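Thymidylate synthase A (Bacillus subtilis, PDB 1BKP) probably catalyses the reductive methylation of dUMP to dTMP with 5,10-methylenetetrahydrofolate as methyl donor and reductant, releasing dihydrofolate. Local coordinates at residues N188-Q199 with L210-G218; S52-K60 with Q233-L244. All coordinates share one frame; numbering follows the deposited sequence.

Contact 1 of 2, residues N188-Q199 with L210-G218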
loop_
_atom_site.group_PDB
_atom_site.type_symbol
_atom_site.label_atom_id
_atom_site.label_comp_id
_atom_site.label_asym_id
_atom_site.label_seq_id
_atom_site.Cartn_x
_atom_site.Cartn_y
_atom_site.Cartn_z
ATOM N N ASN A 188 7.096 -10.365 11.417
ATOM C CA ASN A 188 6.951 -10.760 10.027
ATOM C C ASN A 188 6.605 -12.263 9.748
ATOM O O ASN A 188 5.651 -12.549 8.945
ATOM C CB ASN A 188 8.205 -10.360 9.254
ATOM C CG ASN A 188 8.113 -10.727 7.794
ATOM O OD1 ASN A 188 8.763 -11.661 7.365
ATOM N ND2 ASN A 188 7.428 -9.877 6.999
ATOM N N PRO A 189 7.321 -13.218 10.365
ATOM C CA PRO A 189 6.946 -14.632 10.027
ATOM C C PRO A 189 5.542 -15.005 10.364
ATOM O O PRO A 189 4.855 -15.676 9.583
ATOM C CB PRO A 189 8.007 -15.482 10.764
ATOM C CG PRO A 189 9.234 -14.508 10.958
ATOM C CD PRO A 189 8.518 -13.172 11.271
ATOM N N PHE A 190 5.051 -14.490 11.489
ATOM C CA PHE A 190 3.677 -14.744 11.949
ATOM C C PHE A 190 2.676 -14.113 10.926
ATOM O O PHE A 190 1.670 -14.725 10.552
ATOM C CB PHE A 190 3.571 -14.053 13.276
ATOM C CG PHE A 190 2.275 -14.224 13.987
ATOM C CD1 PHE A 190 2.070 -15.304 14.893
ATOM C CD2 PHE A 190 1.298 -13.257 13.870
ATOM C CE1 PHE A 190 0.910 -15.358 15.645
ATOM C CE2 PHE A 190 0.099 -13.320 14.647
ATOM C CZ PHE A 190 -0.076 -14.357 15.518
ATOM N N ASN A 191 2.909 -12.849 10.565
ATOM C CA ASN A 191 2.034 -12.085 9.654
ATOM C C ASN A 191 2.002 -12.616 8.220
ATOM O O ASN A 191 0.924 -12.755 7.644
ATOM C CB ASN A 191 2.495 -10.640 9.644
ATOM C CG ASN A 191 2.037 -9.871 10.857
ATOM O OD1 ASN A 191 0.947 -10.139 11.457
ATOM N ND2 ASN A 191 2.821 -8.900 11.225
ATOM N N VAL A 192 3.145 -13.112 7.710
ATOM C CA VAL A 192 3.243 -13.591 6.340
ATOM C C VAL A 192 2.417 -14.908 6.266
ATOM O O VAL A 192 1.590 -15.076 5.335
ATOM C CB VAL A 192 4.652 -13.849 5.981
ATOM C CG1 VAL A 192 4.792 -14.605 4.651
ATOM C CG2 VAL A 192 5.386 -12.520 5.793
ATOM N N PHE A 193 2.600 -15.789 7.258
ATOM C CA PHE A 193 1.802 -17.060 7.247
ATOM C C PHE A 193 0.301 -16.786 7.372
ATOM O O PHE A 193 -0.487 -17.249 6.584
ATOM C CB PHE A 193 2.260 -17.959 8.419
ATOM C CG PHE A 193 1.389 -19.212 8.584
ATOM C CD1 PHE A 193 1.472 -20.241 7.673
ATOM C CD2 PHE A 193 0.475 -19.327 9.644
ATOM C CE1 PHE A 193 0.647 -21.416 7.820
ATOM C CE2 PHE A 193 -0.344 -20.464 9.802
ATOM C CZ PHE A 193 -0.262 -21.496 8.912
ATOM N N GLN A 194 -0.062 -15.886 8.280
ATOM C CA GLN A 194 -1.434 -15.596 8.620
ATOM C C GLN A 194 -2.236 -15.080 7.419
ATOM O O GLN A 194 -3.337 -15.578 7.184
ATOM C CB GLN A 194 -1.394 -14.578 9.740
ATOM C CG GLN A 194 -2.562 -13.710 9.972
ATOM C CD GLN A 194 -2.302 -12.751 11.177
ATOM O OE1 GLN A 194 -2.798 -12.981 12.296
ATOM N NE2 GLN A 194 -1.506 -11.753 10.959
ATOM N N TYR A 195 -1.660 -14.199 6.617
ATOM C CA TYR A 195 -2.410 -13.681 5.456
ATOM C C TYR A 195 -2.513 -14.665 4.303
ATOM O O TYR A 195 -3.490 -14.603 3.487
ATOM C CB TYR A 195 -1.970 -12.224 5.053
ATOM C CG TYR A 195 -2.739 -11.242 5.886
ATOM C CD1 TYR A 195 -2.342 -10.945 7.233
ATOM C CD2 TYR A 195 -3.915 -10.625 5.368
ATOM C CE1 TYR A 195 -3.085 -10.062 8.033
ATOM C CE2 TYR A 195 -4.686 -9.763 6.142
ATOM C CZ TYR A 195 -4.246 -9.489 7.486
ATOM O OH TYR A 195 -5.050 -8.653 8.230
ATOM N N ASN A 196 -1.542 -15.589 4.204
ATOM C CA ASN A 196 -1.666 -16.610 3.163
ATOM C C ASN A 196 -2.842 -17.568 3.535
ATOM O O ASN A 196 -3.642 -18.034 2.660
ATOM C CB ASN A 196 -0.342 -17.395 3.037
ATOM C CG ASN A 196 -0.369 -18.326 1.859
ATOM O OD1 ASN A 196 -0.597 -19.465 2.056
ATOM N ND2 ASN A 196 -0.293 -17.798 0.605
ATOM N N VAL A 197 -3.003 -17.831 4.834
ATOM C CA VAL A 197 -4.158 -18.664 5.256
ATOM C C VAL A 197 -5.485 -17.948 4.842
ATOM O O VAL A 197 -6.356 -18.544 4.228
ATOM C CB VAL A 197 -4.132 -18.960 6.804
ATOM C CG1 VAL A 197 -5.362 -19.827 7.189
ATOM C CG2 VAL A 197 -2.882 -19.745 7.061
ATOM N N LEU A 198 -5.525 -16.622 4.983
ATOM C CA LEU A 198 -6.723 -15.902 4.622
ATOM C C LEU A 198 -6.949 -16.061 3.074
ATOM O O LEU A 198 -8.089 -16.190 2.645
ATOM C CB LEU A 198 -6.572 -14.409 4.925
ATOM C CG LEU A 198 -7.805 -13.554 4.611
ATOM C CD1 LEU A 198 -9.003 -13.928 5.581
ATOM C CD2 LEU A 198 -7.359 -12.045 4.775
ATOM N N GLN A 199 -5.875 -16.022 2.277
ATOM C CA GLN A 199 -6.011 -16.187 0.843
ATOM C C GLN A 199 -6.680 -17.526 0.539
ATOM O O GLN A 199 -7.590 -17.597 -0.356
ATOM C CB GLN A 199 -4.669 -16.175 0.146
ATOM C CG GLN A 199 -4.815 -16.078 -1.358
ATOM C CD GLN A 199 -3.472 -15.997 -2.044
ATOM O OE1 GLN A 199 -2.466 -16.214 -1.401
ATOM N NE2 GLN A 199 -3.448 -15.731 -3.368
ATOM N N LEU A 210 -5.711 -20.658 -6.560
ATOM C CA LEU A 210 -4.807 -19.755 -5.889
ATOM C C LEU A 210 -3.848 -19.098 -6.834
ATOM O O LEU A 210 -3.157 -19.779 -7.638
ATOM C CB LEU A 210 -3.938 -20.489 -4.827
ATOM C CG LEU A 210 -4.619 -20.943 -3.568
ATOM C CD1 LEU A 210 -3.560 -21.768 -2.815
ATOM C CD2 LEU A 210 -5.228 -19.771 -2.704
ATOM N N GLY A 211 -3.798 -17.763 -6.746
ATOM C CA GLY A 211 -2.866 -17.048 -7.567
ATOM C C GLY A 211 -1.655 -16.732 -6.724
ATOM O O GLY A 211 -1.273 -17.473 -5.798
ATOM N N GLU A 212 -1.000 -15.643 -7.089
ATOM C CA GLU A 212 0.238 -15.221 -6.389
ATOM C C GLU A 212 -0.070 -14.622 -5.027
ATOM O O GLU A 212 -1.211 -14.168 -4.824
ATOM C CB GLU A 212 0.897 -14.153 -7.298
ATOM C CG GLU A 212 2.262 -13.837 -6.876
ATOM C CD GLU A 212 3.087 -13.287 -8.002
ATOM O OE1 GLU A 212 2.507 -12.824 -9.014
ATOM O OE2 GLU A 212 4.329 -13.306 -7.854
ATOM N N TYR A 213 0.911 -14.596 -4.083
ATOM C CA TYR A 213 0.646 -13.977 -2.759
ATOM C C TYR A 213 1.857 -13.019 -2.576
ATOM O O TYR A 213 2.992 -13.464 -2.725
ATOM C CB TYR A 213 0.676 -15.055 -1.691
ATOM C CG TYR A 213 0.741 -14.488 -0.286
ATOM C CD1 TYR A 213 -0.205 -13.590 0.202
ATOM C CD2 TYR A 213 1.744 -14.893 0.570
ATOM C CE1 TYR A 213 -0.130 -13.138 1.544
ATOM C CE2 TYR A 213 1.807 -14.460 1.900
ATOM C CZ TYR A 213 0.839 -13.585 2.374
ATOM O OH TYR A 213 0.829 -13.248 3.754
ATOM N N ILE A 214 1.597 -11.730 -2.407
ATOM C CA ILE A 214 2.614 -10.690 -2.311
ATOM C C ILE A 214 2.461 -9.998 -0.941
ATOM O O ILE A 214 1.390 -9.533 -0.608
ATOM C CB ILE A 214 2.352 -9.712 -3.458
ATOM C CG1 ILE A 214 2.421 -10.482 -4.778
ATOM C CG2 ILE A 214 3.351 -8.609 -3.435
ATOM C CD1 ILE A 214 1.346 -10.101 -5.734
ATOM N N PHE A 215 3.588 -9.731 -0.277
ATOM C CA PHE A 215 3.569 -9.162 1.080
ATOM C C PHE A 215 4.581 -8.028 1.053
ATOM O O PHE A 215 5.769 -8.222 0.779
ATOM C CB PHE A 215 3.988 -10.221 2.079
ATOM C CG PHE A 215 3.738 -9.805 3.564
ATOM C CD1 PHE A 215 4.603 -8.921 4.216
ATOM C CD2 PHE A 215 2.599 -10.251 4.229
ATOM C CE1 PHE A 215 4.342 -8.435 5.552
ATOM C CE2 PHE A 215 2.273 -9.805 5.595
ATOM C CZ PHE A 215 3.133 -8.904 6.256
ATOM N N ASN A 216 4.067 -6.841 1.195
ATOM C CA ASN A 216 4.897 -5.614 1.133
ATOM C C ASN A 216 5.122 -5.068 2.498
ATOM O O ASN A 216 4.161 -4.990 3.263
ATOM C CB ASN A 216 4.114 -4.536 0.387
ATOM C CG ASN A 216 3.961 -4.862 -1.110
ATOM O OD1 ASN A 216 4.969 -5.095 -1.788
ATOM N ND2 ASN A 216 2.735 -5.097 -1.559
ATOM N N ILE A 217 6.303 -4.514 2.758
ATOM C CA ILE A 217 6.521 -3.947 4.118
ATOM C C ILE A 217 7.168 -2.566 3.928
ATOM O O ILE A 217 8.058 -2.428 3.093
ATOM C CB ILE A 217 7.522 -4.737 4.952
ATOM C CG1 ILE A 217 7.150 -6.214 5.103
ATOM C CG2 ILE A 217 7.545 -4.197 6.400
ATOM C CD1 ILE A 217 7.988 -7.062 4.228
ATOM N N GLY A 218 6.659 -1.570 4.650
ATOM C CA GLY A 218 7.246 -0.219 4.549
ATOM C C GLY A 218 8.473 -0.070 5.438
ATOM O O GLY A 218 9.566 -0.256 4.993
#

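Contact 2 of 2, residues S52-K60 with Q233-L244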
loop_
_atom_site.group_PDB
_atom_site.type_symbol
_atom_site.label_atom_id
_atom_site.label_comp_id
_atom_site.label_asym_id
_atom_site.label_seq_id
_atom_site.Cartn_x
_atom_site.Cartn_y
_atom_site.Cartn_z
ATOM N N SER A 52 2.912 -22.487 -4.479
ATOM C CA SER A 52 3.197 -23.908 -4.720
ATOM C C SER A 52 3.522 -24.519 -3.363
ATOM O O SER A 52 3.465 -25.703 -3.180
ATOM C CB SER A 52 4.323 -24.074 -5.704
ATOM O OG SER A 52 5.471 -23.352 -5.282
ATOM N N GLU A 53 3.863 -23.685 -2.386
ATOM C CA GLU A 53 4.080 -24.172 -1.015
ATOM C C GLU A 53 3.586 -23.101 -0.029
ATOM O O GLU A 53 3.398 -21.925 -0.402
ATOM C CB GLU A 53 5.572 -24.496 -0.763
ATOM C CG GLU A 53 6.466 -23.471 -1.047
ATOM C CD GLU A 53 7.965 -23.908 -0.874
ATOM O OE1 GLU A 53 8.417 -24.794 -1.567
ATOM O OE2 GLU A 53 8.693 -23.300 -0.081
ATOM N N VAL A 54 3.354 -23.522 1.213
ATOM C CA VAL A 54 2.879 -22.648 2.284
ATOM C C VAL A 54 4.056 -21.755 2.706
ATOM O O VAL A 54 5.126 -22.255 2.880
ATOM C CB VAL A 54 2.440 -23.534 3.468
ATOM C CG1 VAL A 54 2.248 -22.713 4.706
ATOM C CG2 VAL A 54 1.061 -24.124 3.101
ATOM N N PRO A 55 3.892 -20.408 2.721
ATOM C CA PRO A 55 5.025 -19.603 3.135
ATOM C C PRO A 55 5.199 -19.688 4.664
ATOM O O PRO A 55 4.470 -19.055 5.388
ATOM C CB PRO A 55 4.654 -18.159 2.662
ATOM C CG PRO A 55 3.185 -18.168 2.627
ATOM C CD PRO A 55 2.780 -19.585 2.180
ATOM N N ILE A 56 6.137 -20.513 5.133
ATOM C CA ILE A 56 6.350 -20.629 6.558
ATOM C C ILE A 56 7.802 -20.935 6.758
ATOM O O ILE A 56 8.512 -21.442 5.831
ATOM C CB ILE A 56 5.422 -21.713 7.167
ATOM C CG1 ILE A 56 5.395 -21.635 8.705
ATOM C CG2 ILE A 56 5.800 -23.134 6.694
ATOM C CD1 ILE A 56 4.195 -22.414 9.307
ATOM N N LEU A 57 8.345 -20.318 7.815
ATOM C CA LEU A 57 9.767 -20.545 8.086
ATOM C C LEU A 57 10.027 -21.950 8.613
ATOM O O LEU A 57 9.179 -22.482 9.348
ATOM C CB LEU A 57 10.276 -19.621 9.191
ATOM C CG LEU A 57 10.340 -18.100 8.905
ATOM C CD1 LEU A 57 11.280 -17.461 9.986
ATOM C CD2 LEU A 57 10.828 -17.886 7.398
ATOM N N THR A 58 11.191 -22.528 8.275
ATOM C CA THR A 58 11.546 -23.807 8.901
ATOM C C THR A 58 12.788 -23.637 9.832
ATOM O O THR A 58 13.208 -24.582 10.532
ATOM C CB THR A 58 11.778 -24.867 7.933
ATOM O OG1 THR A 58 12.940 -24.577 7.136
ATOM C CG2 THR A 58 10.459 -25.126 7.078
ATOM N N THR A 59 13.404 -22.457 9.811
ATOM C CA THR A 59 14.573 -22.242 10.650
ATOM C C THR A 59 14.208 -22.002 12.126
ATOM O O THR A 59 15.075 -21.899 12.970
ATOM C CB THR A 59 15.529 -21.141 10.138
ATOM O OG1 THR A 59 14.765 -19.974 10.070
ATOM C CG2 THR A 59 16.141 -21.496 8.704
ATOM N N LYS A 60 12.924 -21.789 12.387
ATOM C CA LYS A 60 12.399 -21.697 13.758
ATOM C C LYS A 60 10.913 -22.012 13.635
ATOM O O LYS A 60 10.369 -21.994 12.537
ATOM C CB LYS A 60 12.585 -20.299 14.372
ATOM C CG LYS A 60 11.625 -19.241 13.870
ATOM C CD LYS A 60 11.603 -18.013 14.712
ATOM C CE LYS A 60 10.553 -16.957 14.133
ATOM N NZ LYS A 60 10.559 -15.593 14.845
ATOM N N GLN A 233 19.817 -18.288 12.874
ATOM C CA GLN A 233 18.781 -18.770 11.972
ATOM C C GLN A 233 19.215 -18.881 10.546
ATOM O O GLN A 233 18.791 -19.732 9.835
ATOM C CB GLN A 233 17.587 -17.823 11.938
ATOM C CG GLN A 233 16.560 -18.262 12.807
ATOM C CD GLN A 233 15.373 -17.381 12.780
ATOM O OE1 GLN A 233 15.323 -16.393 13.547
ATOM N NE2 GLN A 233 14.358 -17.747 11.926
ATOM N N MET A 234 19.980 -17.916 10.087
ATOM C CA MET A 234 20.410 -17.910 8.738
ATOM C C MET A 234 21.316 -19.037 8.352
ATOM O O MET A 234 21.391 -19.334 7.186
ATOM C CB MET A 234 21.021 -16.569 8.375
ATOM C CG MET A 234 19.890 -15.551 8.085
ATOM S SD MET A 234 20.493 -13.997 7.589
ATOM C CE MET A 234 21.728 -13.529 8.868
ATOM N N GLU A 235 22.089 -19.569 9.290
ATOM C CA GLU A 235 23.006 -20.662 8.995
ATOM C C GLU A 235 22.364 -22.007 9.211
ATOM O O GLU A 235 22.990 -23.017 8.999
ATOM C CB GLU A 235 24.245 -20.643 9.929
ATOM C CG GLU A 235 25.190 -19.438 9.866
ATOM C CD GLU A 235 26.211 -19.381 11.093
ATOM O OE1 GLU A 235 26.476 -20.406 11.806
ATOM O OE2 GLU A 235 26.765 -18.278 11.339
ATOM N N ARG A 236 21.124 -22.024 9.646
ATOM C CA ARG A 236 20.462 -23.308 9.874
ATOM C C ARG A 236 19.978 -24.051 8.644
ATOM O O ARG A 236 19.783 -23.485 7.544
ATOM C CB ARG A 236 19.295 -23.070 10.847
ATOM C CG ARG A 236 19.578 -23.640 12.172
ATOM C CD ARG A 236 19.361 -22.749 13.336
ATOM N NE ARG A 236 18.061 -22.772 13.903
ATOM C CZ ARG A 236 17.644 -22.799 15.195
ATOM N NH1 ARG A 236 18.346 -22.877 16.354
ATOM N NH2 ARG A 236 16.364 -22.484 15.306
ATOM N N GLU A 237 19.814 -25.353 8.803
ATOM C CA GLU A 237 19.310 -26.183 7.736
ATOM C C GLU A 237 17.867 -25.754 7.400
ATOM O O GLU A 237 17.145 -25.300 8.303
ATOM C CB GLU A 237 19.382 -27.640 8.258
ATOM C CG GLU A 237 19.184 -28.756 7.289
ATOM C CD GLU A 237 19.901 -30.030 7.745
ATOM O OE1 GLU A 237 19.675 -30.451 8.899
ATOM O OE2 GLU A 237 20.709 -30.582 6.956
ATOM N N GLN A 238 17.458 -25.840 6.128
ATOM C CA GLN A 238 16.073 -25.498 5.703
ATOM C C GLN A 238 15.381 -26.848 5.249
ATOM O O GLN A 238 15.958 -27.615 4.482
ATOM C CB GLN A 238 16.067 -24.492 4.536
ATOM C CG GLN A 238 16.751 -23.157 4.918
ATOM C CD GLN A 238 16.929 -22.216 3.777
ATOM O OE1 GLN A 238 16.395 -22.402 2.703
ATOM N NE2 GLN A 238 17.712 -21.180 3.997
ATOM N N PHE A 239 14.130 -27.049 5.647
ATOM C CA PHE A 239 13.371 -28.241 5.348
ATOM C C PHE A 239 12.323 -27.907 4.316
ATOM O O PHE A 239 12.170 -26.747 3.933
ATOM C CB PHE A 239 12.726 -28.707 6.621
ATOM C CG PHE A 239 13.759 -29.187 7.650
ATOM C CD1 PHE A 239 14.772 -30.090 7.262
ATOM C CD2 PHE A 239 13.846 -28.598 8.902
ATOM C CE1 PHE A 239 15.854 -30.374 8.101
ATOM C CE2 PHE A 239 14.921 -28.879 9.753
ATOM C CZ PHE A 239 15.917 -29.770 9.327
ATOM N N GLU A 240 11.650 -28.919 3.805
ATOM C CA GLU A 240 10.589 -28.691 2.828
ATOM C C GLU A 240 9.405 -28.130 3.577
ATOM O O GLU A 240 9.206 -28.432 4.756
ATOM C CB GLU A 240 10.166 -30.030 2.173
ATOM C CG GLU A 240 11.264 -30.698 1.394
ATOM C CD GLU A 240 10.712 -31.563 0.276
ATOM O OE1 GLU A 240 9.533 -31.983 0.375
ATOM O OE2 GLU A 240 11.452 -31.810 -0.708
ATOM N N ALA A 241 8.553 -27.397 2.874
ATOM C CA ALA A 241 7.462 -26.808 3.534
ATOM C C ALA A 241 6.406 -27.865 3.904
ATOM O O ALA A 241 6.239 -28.860 3.178
ATOM C CB ALA A 241 6.867 -25.725 2.700
ATOM N N PRO A 242 5.669 -27.648 5.035
ATOM C CA PRO A 242 4.623 -28.564 5.473
ATOM C C PRO A 242 3.427 -28.371 4.549
ATOM O O PRO A 242 3.336 -27.380 3.815
ATOM C CB PRO A 242 4.330 -28.066 6.899
ATOM C CG PRO A 242 4.695 -26.649 6.881
ATOM C CD PRO A 242 5.903 -26.590 6.041
ATOM N N GLU A 243 2.521 -29.338 4.511
ATOM C CA GLU A 243 1.340 -29.147 3.709
ATOM C C GLU A 243 0.272 -28.592 4.704
ATOM O O GLU A 243 0.347 -28.831 5.930
ATOM C CB GLU A 243 0.926 -30.518 3.102
ATOM C CG GLU A 243 -0.458 -30.621 2.617
ATOM C CD GLU A 243 -0.856 -32.090 2.408
ATOM O OE1 GLU A 243 -0.162 -32.789 1.627
ATOM O OE2 GLU A 243 -1.852 -32.542 3.029
ATOM N N LEU A 244 -0.562 -27.687 4.226
ATOM C CA LEU A 244 -1.638 -27.141 5.030
ATOM C C LEU A 244 -3.011 -27.747 4.565
ATOM O O LEU A 244 -3.512 -27.475 3.487
ATOM C CB LEU A 244 -1.643 -25.598 4.912
ATOM C CG LEU A 244 -2.873 -24.960 5.497
ATOM C CD1 LEU A 244 -2.957 -25.200 6.994
ATOM C CD2 LEU A 244 -2.847 -23.431 5.148
HETATM O O HOH W 1 9.417 -26.663 0.425
HETATM O O HOH W 2 3.343 -26.540 1.171
HETATM O O HOH W 3 16.067 -25.434 10.787
HETATM O O HOH W 4 12.908 -15.178 13.221
#

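Contact 1 of 2, residues N188-Q199 with L210-G218
Helix 188-206 of a beta-alpha-beta unit lies on the strand that follows it, and V192, N196 and Q199 meet Y213 and F215 across that interface. The short segments run nearly antiparallel, at 147°, with axes 9.6 Å apart at closest approach. V192 is shared between two rings. Its CG2 sits over the centre of the F215 face, 3.8 Å from the ring centroid, while CG1 reaches CE2 of Y213 at 4.1 Å. With CG anti to the backbone N (chi1 167°), the Y213 ring rises to the helix, where OH donates to the V192 O at 2.5 Å, in the carbonyl plane and on a lone pair. N196 CB covers one face of the same ring, offset toward its rim and 4.1 Å from the centroid. In the unit, strands 172-183 and 209-223 run parallel with the helix as crossover, packed on the sheet by V192, N196 and Q199. Q199 extends toward the strand, and its NE2 donates to the E212 O at 3.1 Å from above the carbonyl plane, with an N-H...O angle of 138°; L173 O takes another bond from NE2. Near the helix start, N188 ND2 approaches F215 CE1 at 3.7 Å, amide nearly perpendicular to ring; its hydrogen bond goes instead to OD1 of N182, which like N191 belongs to the predicted dUMP site. N191 CB lies 3.9 Å from F215 CZ.

Contact 2 of 2, residues S52-K60 with Q233-L244
A loop-to-loop contact at the periphery of the thymidylate synthase fold, its centre about 17 Å from that of the chain, joins 52-60, which links strand 39-49 to helix 64-75, with the connection from helix 227-235 to strand 243-246. T59 carries one end. Its carbonyl O is gripped side-on by R236, from NH2 at 2.7 Å and NE at 3.2 Å, both with O close to the guanidinium plane; NH2 also bonds to D270 O. An alanine in place of R236 would probably leave T59 O and D270 O without their guanidinium donor, and hold 52-60 less firmly to 233-244. From helix 227-235, Q233 NE2 donates almost straight (174°) to T59 OG1 at 2.9 Å, with OG1 near the amide plane. T58 OG1, set between the backbone N and carbonyl carbon (chi1 66°), accepts from F239 N at 3.1 Å and also bonds to D4. Toward the other end the direct side-chain contacts are apolar: I56 CG2 presses on P242 CD at 3.5 Å, and V54 and L244 cross at about a right angle, V54 CG2 3.6 Å from L244 CB. One water joins the two backbones, accepting from V54 N and donating to P242 O at 2.8 Å.

In the fold
From the N terminus, residues 52-60, between strand 39-49 and helix 64-75, find their partner only at 233-244, so contact 2 closes a loop with 172 residues between its segments. Contact 1 falls wholly within that span and is far more local: ten residues separate helix segment 188-199 from strand segment 210-218. Strand 209-223 then leads to helix 227-235, on which segment 233-244 starts. The contacts' centres lie about 15 Å apart, yet the two contacts touch: F193 CE1 meets V54 CG1 at 3.7 Å and P189 CG meets L57 CD1 at 3.7 Å. Helix 188-206 therefore lies between the central sheet and residues 52-60, which in turn carry 233-244.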